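Local coordinates for DNA-binding protein (Silicibacter pomeroyi, PDB 3EUS) that probably binds DNA through a compact all-helical domain of the XRE/Cro-C1 helix-turn-helix family, at residues R20-D25 with A64-L69; A45-R50 with A60-A65. All coordinates share one frame; numbering follows the deposited sequence.

Interaction 1: R20-D25 with A64-L69; sequences RQARLD and AACEGL
Cys66 packs against Ala22 and Arg23 where helix 10-25 passes the end of helix 56-65, inside the helix-turn-helix domain. Cys66 is the first residue to leave that helix. Behind it Glu67, with positive phi, is the C-prime residue of a Schellman motif, which turns the chain away from the helix. The backbones come close, with CA atoms of Arg23 and Cys66 5.5 Å apart. Few side-chain atoms meet here: the Ala22 methyl, CB and SG of Cys66, and only CB of Arg23. The methyl CB of Ala22 points at the other segment and meets Cys66 CB at 3.9 Å. Cys66 CB also packs on the backbone carbonyl, 3.7 Å from Ala22 O. SG lies beside the backbone N of Cys66 and anti to its carbonyl carbon (chi1 -65°). This sets SG against the main chain of the facing helix, 3.6 Å from Arg23 CA. Arg23 CB also lies near the sulfur, but the rest of the side chain leaves the contact. Its CG is anti to the backbone N (chi1 173°), and the chain bends at chi3. The guanidinium is then held by Glu48, in a salt bridge from NE, and by Leu28 O. Leu33 of helix 30-36 packs on Cys66. No direct hydrogen bond joins the two segments. One water bridges them instead, donating to Ala22 O at 2.6 Å and to Cys66 O at 2.8 Å.

Interaction 2: A45-R50 with A60-A65; sequences AKVETR and AKWMAA
The hydrophobic core of the helix-turn-helix domain is the setting here, with Trp62 of helix 56-65 reaching across to the last turn of helix 41-48. The two backbones stay well apart here, and the indole spans the gap. The CA atoms of Val47 and Trp62, the nearest pair, are 10.5 Å apart. Trp62 holds CG anti to its own N (chi1 -177°), which sends the six-membered ring out toward Val47 and Glu48. Val47 meets the far end of that ring obliquely. Its CG1 is 3.6 Å from Trp62 CZ3, and its CB also touches CZ3 and CH2. The two side chains run past each other in opposite directions. Glu48 takes the neighbouring corner. Its CG lies 3.8 Å from Trp62 CH2, and its OE2 sits at the ring edge, near the ring plane, 3.5 Å from CZ2. The carboxylate is turned 54° from the indole plane. Its charge is buried but has partners: OE2 pairs with Arg23, and OE1 accepts a hydrogen bond from Gln30. Trp62 NE1 donates a hydrogen bond to Leu19 O, which helps fix the ring's rotation. Leu33, Phe43 and Val44 also pack on the indole. A leucine in place of Trp62 would lack the indole; this would probably open a gap beside Val47 and Glu48 CG and leave Leu19 O without its N-H partner. A tryptophan buried between helices, with a carboxylate oxygen at its edge, here forms part of the compact helical core of an XRE-type helix-turn-helix domain.

In the fold
Both contacts are buried and both use helix 56-65, but interaction 2 lies nearer the centre of the chain. Interaction 1 joins the end of that helix to helix 10-25. It is a close backbone approach with few side-chain atoms and a bridging water. Interaction 2 joins the same helix to helix 41-48 over a wider gap, filled by one large aromatic side chain. Their centres are 9 Å apart, and they touch directly. The Arg23-Glu48 salt bridge ties the two contacts together, and Ala22 CB packs on Met63 CE. Ala64, common to both, also packs on Ala80 of the second subunit.

Interaction 1: R20-D25 with A64-L69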
ATOM      1  N   ARG A  20     -12.376  -2.753  -3.846  1.00 12.05           N
ATOM      2  CA  ARG A  20     -13.587  -3.410  -4.334  1.00 11.55           C
ATOM      3  C   ARG A  20     -13.958  -2.880  -5.712  1.00 12.01           C
ATOM      4  O   ARG A  20     -14.365  -3.646  -6.585  1.00 13.22           O
ATOM      5  CB  ARG A  20     -14.776  -3.235  -3.338  1.00 12.63           C
ATOM      6  CG  ARG A  20     -16.095  -3.768  -3.851  1.00 13.41           C
ATOM      7  CD  ARG A  20     -17.296  -3.543  -2.851  1.00 12.26           C
ATOM      8  NE  ARG A  20     -17.250  -2.224  -2.199  1.00 18.21           N
ATOM      9  CZ  ARG A  20     -16.844  -2.028  -0.931  1.00 23.49           C
ATOM     10  NH1 ARG A  20     -16.548  -3.072  -0.128  1.00 23.27           N
ATOM     11  NH2 ARG A  20     -16.833  -0.797  -0.413  1.00 23.66           N
ATOM     12  N   GLN A  21     -13.902  -1.563  -5.905  1.00 12.84           N
ATOM     13  CA  GLN A  21     -14.331  -0.999  -7.178  1.00 14.32           C
ATOM     14  C   GLN A  21     -13.381  -1.412  -8.322  1.00 15.04           C
ATOM     15  O   GLN A  21     -13.852  -1.695  -9.437  1.00 15.25           O
ATOM     16  CB  GLN A  21     -14.491   0.531  -7.073  1.00 15.08           C
ATOM     17  CG  GLN A  21     -15.690   1.140  -7.883  1.00 20.37           C
ATOM     18  CD  GLN A  21     -17.024   0.413  -7.734  1.00 22.53           C
ATOM     19  OE1 GLN A  21     -17.625   0.349  -6.634  1.00 22.59           O
ATOM     20  NE2 GLN A  21     -17.514  -0.138  -8.852  1.00 22.42           N
ATOM     21  N   ALA A  22     -12.073  -1.530  -8.031  1.00 14.88           N
ATOM     22  CA  ALA A  22     -11.150  -2.098  -9.012  1.00 13.91           C
ATOM     23  C   ALA A  22     -11.595  -3.502  -9.446  1.00 13.17           C
ATOM     24  O   ALA A  22     -11.583  -3.840 -10.641  1.00 14.95           O
ATOM     25  CB  ALA A  22      -9.659  -2.076  -8.503  1.00 12.74           C
ATOM     26  N   ARG A  23     -11.983  -4.342  -8.491  1.00 13.32           N
ATOM     27  CA  ARG A  23     -12.380  -5.694  -8.804  1.00 11.81           C
ATOM     28  C   ARG A  23     -13.639  -5.706  -9.640  1.00 13.49           C
ATOM     29  O   ARG A  23     -13.719  -6.419 -10.618  1.00 14.45           O
ATOM     30  CB  ARG A  23     -12.634  -6.495  -7.531  1.00 10.92           C
ATOM     31  CG  ARG A  23     -13.203  -7.882  -7.734  1.00 11.85           C
ATOM     32  CD  ARG A  23     -13.341  -8.614  -6.468  1.00 12.95           C
ATOM     33  NE  ARG A  23     -14.280  -7.953  -5.550  1.00 15.05           N
ATOM     34  CZ  ARG A  23     -15.623  -7.950  -5.676  1.00 18.30           C
ATOM     35  NH1 ARG A  23     -16.241  -8.554  -6.675  1.00 15.51           N
ATOM     36  NH2 ARG A  23     -16.350  -7.321  -4.775  1.00 17.67           N
ATOM     37  N   LEU A  24     -14.637  -4.955  -9.181  1.00 14.83           N
ATOM     38  CA  LEU A  24     -15.936  -4.874  -9.843  1.00 15.05           C
ATOM     39  C   LEU A  24     -15.754  -4.259 -11.219  1.00 16.32           C
ATOM     40  O   LEU A  24     -16.394  -4.732 -12.171  1.00 14.61           O
ATOM     41  CB  LEU A  24     -16.915  -4.009  -9.038  1.00 15.11           C
ATOM     42  CG  LEU A  24     -17.435  -4.582  -7.713  1.00 15.48           C
ATOM     43  CD1 LEU A  24     -18.242  -3.547  -6.930  1.00 14.88           C
ATOM     44  CD2 LEU A  24     -18.237  -5.841  -7.946  1.00 18.97           C
ATOM     45  N   ASP A  25     -14.891  -3.235 -11.329  1.00 17.06           N
ATOM     46  CA  ASP A  25     -14.568  -2.639 -12.662  1.00 18.08           C
ATOM     47  C   ASP A  25     -13.910  -3.608 -13.663  1.00 18.01           C
ATOM     48  O   ASP A  25     -14.091  -3.442 -14.874  1.00 18.47           O
ATOM     49  CB  ASP A  25     -13.690  -1.396 -12.545  1.00 18.11           C
ATOM     50  CG  ASP A  25     -14.426  -0.184 -11.928  1.00 20.10           C
ATOM     51  OD1 ASP A  25     -15.656  -0.267 -11.755  1.00 17.12           O
ATOM     52  OD2 ASP A  25     -13.731   0.826 -11.588  1.00 20.19           O
ATOM     53  N   ALA A  64      -2.808  -5.112  -9.905  1.00 13.98           N
ATOM     54  CA  ALA A  64      -2.413  -5.725 -11.160  1.00 14.10           C
ATOM     55  C   ALA A  64      -3.378  -6.778 -11.642  1.00 12.45           C
ATOM     56  O   ALA A  64      -3.636  -6.864 -12.859  1.00 12.94           O
ATOM     57  CB  ALA A  64      -0.967  -6.389 -11.036  1.00 14.01           C
ATOM     58  N   ALA A  65      -3.890  -7.579 -10.736  1.00 13.22           N
ATOM     59  CA  ALA A  65      -4.883  -8.626 -11.094  1.00 14.47           C
ATOM     60  C   ALA A  65      -6.200  -8.018 -11.556  1.00 13.84           C
ATOM     61  O   ALA A  65      -6.935  -8.655 -12.303  1.00 14.23           O
ATOM     62  CB  ALA A  65      -5.131  -9.610  -9.911  1.00 13.62           C
ATOM     63  N   CYS A  66      -6.470  -6.790 -11.131  1.00 15.08           N
ATOM     64  CA  CYS A  66      -7.670  -6.049 -11.544  1.00 14.91           C
ATOM     65  C   CYS A  66      -7.376  -5.136 -12.697  1.00 14.89           C
ATOM     66  O   CYS A  66      -8.243  -4.375 -13.069  1.00 16.72           O
ATOM     67  CB  CYS A  66      -8.207  -5.217 -10.391  1.00 14.60           C
ATOM     68  SG  CYS A  66      -8.840  -6.176  -8.936  1.00 15.98           S
ATOM     69  N   GLU A  67      -6.187  -5.225 -13.283  1.00 14.91           N
ATOM     70  CA  GLU A  67      -5.770  -4.340 -14.398  1.00 16.37           C
ATOM     71  C   GLU A  67      -6.014  -2.876 -14.017  1.00 16.07           C
ATOM     72  O   GLU A  67      -6.636  -2.109 -14.743  1.00 15.64           O
ATOM     73  CB  GLU A  67      -6.512  -4.723 -15.690  1.00 17.67           C
ATOM     74  CG  GLU A  67      -6.485  -6.204 -15.925  1.00 21.13           C
ATOM     75  CD  GLU A  67      -7.083  -6.546 -17.263  1.00 28.71           C
ATOM     76  OE1 GLU A  67      -8.335  -6.510 -17.407  1.00 31.73           O
ATOM     77  OE2 GLU A  67      -6.289  -6.802 -18.182  1.00 31.04           O
ATOM     78  N   GLY A  68      -5.565  -2.507 -12.830  1.00 14.65           N
ATOM     79  CA  GLY A  68      -5.804  -1.163 -12.337  1.00 15.52           C
ATOM     80  C   GLY A  68      -4.546  -0.534 -11.833  1.00 14.66           C
ATOM     81  O   GLY A  68      -4.603   0.359 -10.983  1.00 15.23           O
ATOM     82  N   LEU A  69      -3.417  -0.885 -12.431  1.00 14.82           N
ATOM     83  CA  LEU A  69      -2.148  -0.262 -12.010  1.00 15.07           C
ATOM     84  C   LEU A  69      -2.191   1.230 -12.426  1.00 15.75           C
ATOM     85  O   LEU A  69      -1.637   2.070 -11.734  1.00 17.42           O
ATOM     86  CB  LEU A  69      -0.935  -0.970 -12.591  1.00 15.13           C
ATOM     87  CG  LEU A  69      -0.639  -2.347 -11.999  1.00 15.75           C
ATOM     88  CD1 LEU A  69       0.442  -3.025 -12.881  1.00 15.21           C
ATOM     89  CD2 LEU A  69      -0.252  -2.177 -10.537  1.00 15.97           C
TER
HETATM   90  O   HOH W   1     -10.161  -2.484 -12.346  1.00 16.98           O

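Interaction 2: A45-R50 with A60-A65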
ATOM      1  N   ALA A  45     -12.895 -11.293   0.360  1.00 18.03           N
ATOM      2  CA  ALA A  45     -14.029 -10.810   1.184  1.00 18.83           C
ATOM      3  C   ALA A  45     -13.532 -10.075   2.430  1.00 19.04           C
ATOM      4  O   ALA A  45     -14.043  -8.987   2.779  1.00 20.80           O
ATOM      5  CB  ALA A  45     -14.960 -11.962   1.596  1.00 19.59           C
ATOM      6  N   LYS A  46     -12.556 -10.654   3.104  1.00 17.82           N
ATOM      7  CA  LYS A  46     -12.052 -10.079   4.332  1.00 19.09           C
ATOM      8  C   LYS A  46     -11.339  -8.762   4.115  1.00 18.05           C
ATOM      9  O   LYS A  46     -11.536  -7.804   4.883  1.00 18.36           O
ATOM     10  CB  LYS A  46     -11.164 -11.045   5.097  1.00 18.69           C
ATOM     11  CG  LYS A  46     -11.958 -12.117   5.808  1.00 23.16           C
ATOM     12  CD  LYS A  46     -11.042 -13.179   6.426  1.00 26.48           C
ATOM     13  CE  LYS A  46     -11.820 -14.118   7.337  1.00 29.98           C
ATOM     14  NZ  LYS A  46     -10.940 -14.872   8.245  1.00 32.50           N
ATOM     15  N   VAL A  47     -10.512  -8.672   3.074  1.00 17.54           N
ATOM     16  CA  VAL A  47      -9.871  -7.406   2.802  1.00 16.80           C
ATOM     17  C   VAL A  47     -10.901  -6.294   2.528  1.00 17.02           C
ATOM     18  O   VAL A  47     -10.760  -5.160   3.008  1.00 18.57           O
ATOM     19  CB  VAL A  47      -8.865  -7.570   1.625  1.00 17.12           C
ATOM     20  CG1 VAL A  47      -8.480  -6.217   1.019  1.00 17.35           C
ATOM     21  CG2 VAL A  47      -7.611  -8.389   2.100  1.00 16.38           C
ATOM     22  N   GLU A  48     -11.884  -6.588   1.697  1.00 16.88           N
ATOM     23  CA  GLU A  48     -12.904  -5.605   1.316  1.00 17.74           C
ATOM     24  C   GLU A  48     -13.797  -5.079   2.449  1.00 19.24           C
ATOM     25  O   GLU A  48     -14.281  -3.924   2.392  1.00 21.59           O
ATOM     26  CB  GLU A  48     -13.753  -6.175   0.178  1.00 16.19           C
ATOM     27  CG  GLU A  48     -12.867  -6.365  -1.106  1.00 17.66           C
ATOM     28  CD  GLU A  48     -13.681  -6.731  -2.329  1.00 14.98           C
ATOM     29  OE1 GLU A  48     -14.849  -7.073  -2.145  1.00 12.58           O
ATOM     30  OE2 GLU A  48     -13.181  -6.671  -3.479  1.00 13.92           O
ATOM     31  N   THR A  49     -14.029  -5.915   3.448  1.00 19.72           N
ATOM     32  CA  THR A  49     -14.867  -5.572   4.575  1.00 19.60           C
ATOM     33  C   THR A  49     -14.045  -5.247   5.831  1.00 19.34           C
ATOM     34  O   THR A  49     -14.579  -5.239   6.941  1.00 18.29           O
ATOM     35  CB  THR A  49     -15.860  -6.701   4.813  1.00 19.91           C
ATOM     36  OG1 THR A  49     -15.175  -7.919   5.108  1.00 21.21           O
ATOM     37  CG2 THR A  49     -16.687  -6.900   3.561  1.00 22.52           C
ATOM     38  N   ARG A  50     -12.746  -4.992   5.639  1.00 20.77           N
ATOM     39  CA  ARG A  50     -11.866  -4.433   6.654  1.00 22.10           C
ATOM     40  C   ARG A  50     -11.684  -5.452   7.798  1.00 24.06           C
ATOM     41  O   ARG A  50     -11.637  -5.107   8.988  1.00 24.76           O
ATOM     42  CB  ARG A  50     -12.440  -3.086   7.136  1.00 22.43           C
ATOM     43  CG  ARG A  50     -12.512  -2.067   5.977  1.00 22.66           C
ATOM     44  CD  ARG A  50     -13.303  -0.826   6.230  1.00 21.09           C
ATOM     45  NE  ARG A  50     -14.658  -1.082   6.626  1.00 20.51           N
ATOM     46  CZ  ARG A  50     -15.113  -1.040   7.864  1.00 21.41           C
ATOM     47  NH1 ARG A  50     -14.319  -0.633   8.859  1.00 23.60           N
ATOM     48  NH2 ARG A  50     -16.370  -1.366   8.098  1.00 26.35           N
ATOM     49  N   ALA A  60      -0.162  -4.180  -4.561  1.00 16.28           N
ATOM     50  CA  ALA A  60       0.359  -4.217  -5.919  1.00 16.33           C
ATOM     51  C   ALA A  60      -0.231  -5.396  -6.679  1.00 15.60           C
ATOM     52  O   ALA A  60      -0.665  -5.245  -7.834  1.00 15.67           O
ATOM     53  CB  ALA A  60       1.965  -4.246  -5.886  1.00 14.86           C
ATOM     54  N   LYS A  61      -0.225  -6.590  -6.075  1.00 15.93           N
ATOM     55  CA  LYS A  61      -0.696  -7.750  -6.788  1.00 15.79           C
ATOM     56  C   LYS A  61      -2.213  -7.669  -7.082  1.00 13.40           C
ATOM     57  O   LYS A  61      -2.685  -8.084  -8.137  1.00 14.41           O
ATOM     58  CB  LYS A  61      -0.362  -9.010  -5.999  1.00 15.75           C
ATOM     59  CG  LYS A  61       1.193  -9.355  -5.958  1.00 19.80           C
ATOM     60  CD  LYS A  61       1.437 -10.482  -4.974  1.00 25.89           C
ATOM     61  CE  LYS A  61       2.929 -10.927  -4.919  1.00 30.31           C
ATOM     62  NZ  LYS A  61       3.192 -12.128  -4.039  1.00 33.79           N
ATOM     63  N   TRP A  62      -2.953  -7.200  -6.118  1.00 13.59           N
ATOM     64  CA  TRP A  62      -4.452  -7.038  -6.239  1.00 13.15           C
ATOM     65  C   TRP A  62      -4.730  -6.076  -7.399  1.00 12.80           C
ATOM     66  O   TRP A  62      -5.545  -6.341  -8.274  1.00 12.86           O
ATOM     67  CB  TRP A  62      -4.986  -6.424  -4.949  1.00 13.23           C
ATOM     68  CG  TRP A  62      -6.487  -6.242  -4.823  1.00 11.57           C
ATOM     69  CD1 TRP A  62      -7.274  -5.360  -5.508  1.00 12.70           C
ATOM     70  CD2 TRP A  62      -7.325  -6.835  -3.837  1.00 11.13           C
ATOM     71  NE1 TRP A  62      -8.572  -5.413  -5.043  1.00 11.49           N
ATOM     72  CE2 TRP A  62      -8.636  -6.315  -4.024  1.00 10.49           C
ATOM     73  CE3 TRP A  62      -7.119  -7.778  -2.839  1.00 15.73           C
ATOM     74  CZ2 TRP A  62      -9.714  -6.724  -3.250  1.00 11.97           C
ATOM     75  CZ3 TRP A  62      -8.176  -8.148  -2.055  1.00 14.12           C
ATOM     76  CH2 TRP A  62      -9.476  -7.618  -2.272  1.00 13.14           C
ATOM     77  N   MET A  63      -4.061  -4.921  -7.400  1.00 14.40           N
ATOM     78  CA  MET A  63      -4.335  -3.925  -8.415  1.00 13.23           C
ATOM     79  C   MET A  63      -3.931  -4.413  -9.800  1.00 14.14           C
ATOM     80  O   MET A  63      -4.634  -4.188 -10.746  1.00 13.42           O
ATOM     81  CB  MET A  63      -3.683  -2.571  -8.049  1.00 13.58           C
ATOM     82  CG  MET A  63      -4.348  -1.932  -6.798  1.00 12.95           C
ATOM     83  SD  MET A  63      -6.144  -1.660  -6.797  1.00  7.31           S
ATOM     84  CE  MET A  63      -6.353  -0.556  -8.203  1.00 17.99           C
ATOM     85  N   ALA A  64      -2.808  -5.112  -9.905  1.00 13.98           N
ATOM     86  CA  ALA A  64      -2.413  -5.725 -11.160  1.00 14.10           C
ATOM     87  C   ALA A  64      -3.378  -6.778 -11.642  1.00 12.45           C
ATOM     88  O   ALA A  64      -3.636  -6.864 -12.859  1.00 12.94           O
ATOM     89  CB  ALA A  64      -0.967  -6.389 -11.036  1.00 14.01           C
ATOM     90  N   ALA A  65      -3.890  -7.579 -10.736  1.00 13.22           N
ATOM     91  CA  ALA A  65      -4.883  -8.626 -11.094  1.00 14.47           C
ATOM     92  C   ALA A  65      -6.200  -8.018 -11.556  1.00 13.84           C
ATOM     93  O   ALA A  65      -6.935  -8.655 -12.303  1.00 14.23           O
ATOM     94  CB  ALA A  65      -5.131  -9.610  -9.911  1.00 13.62           C
TER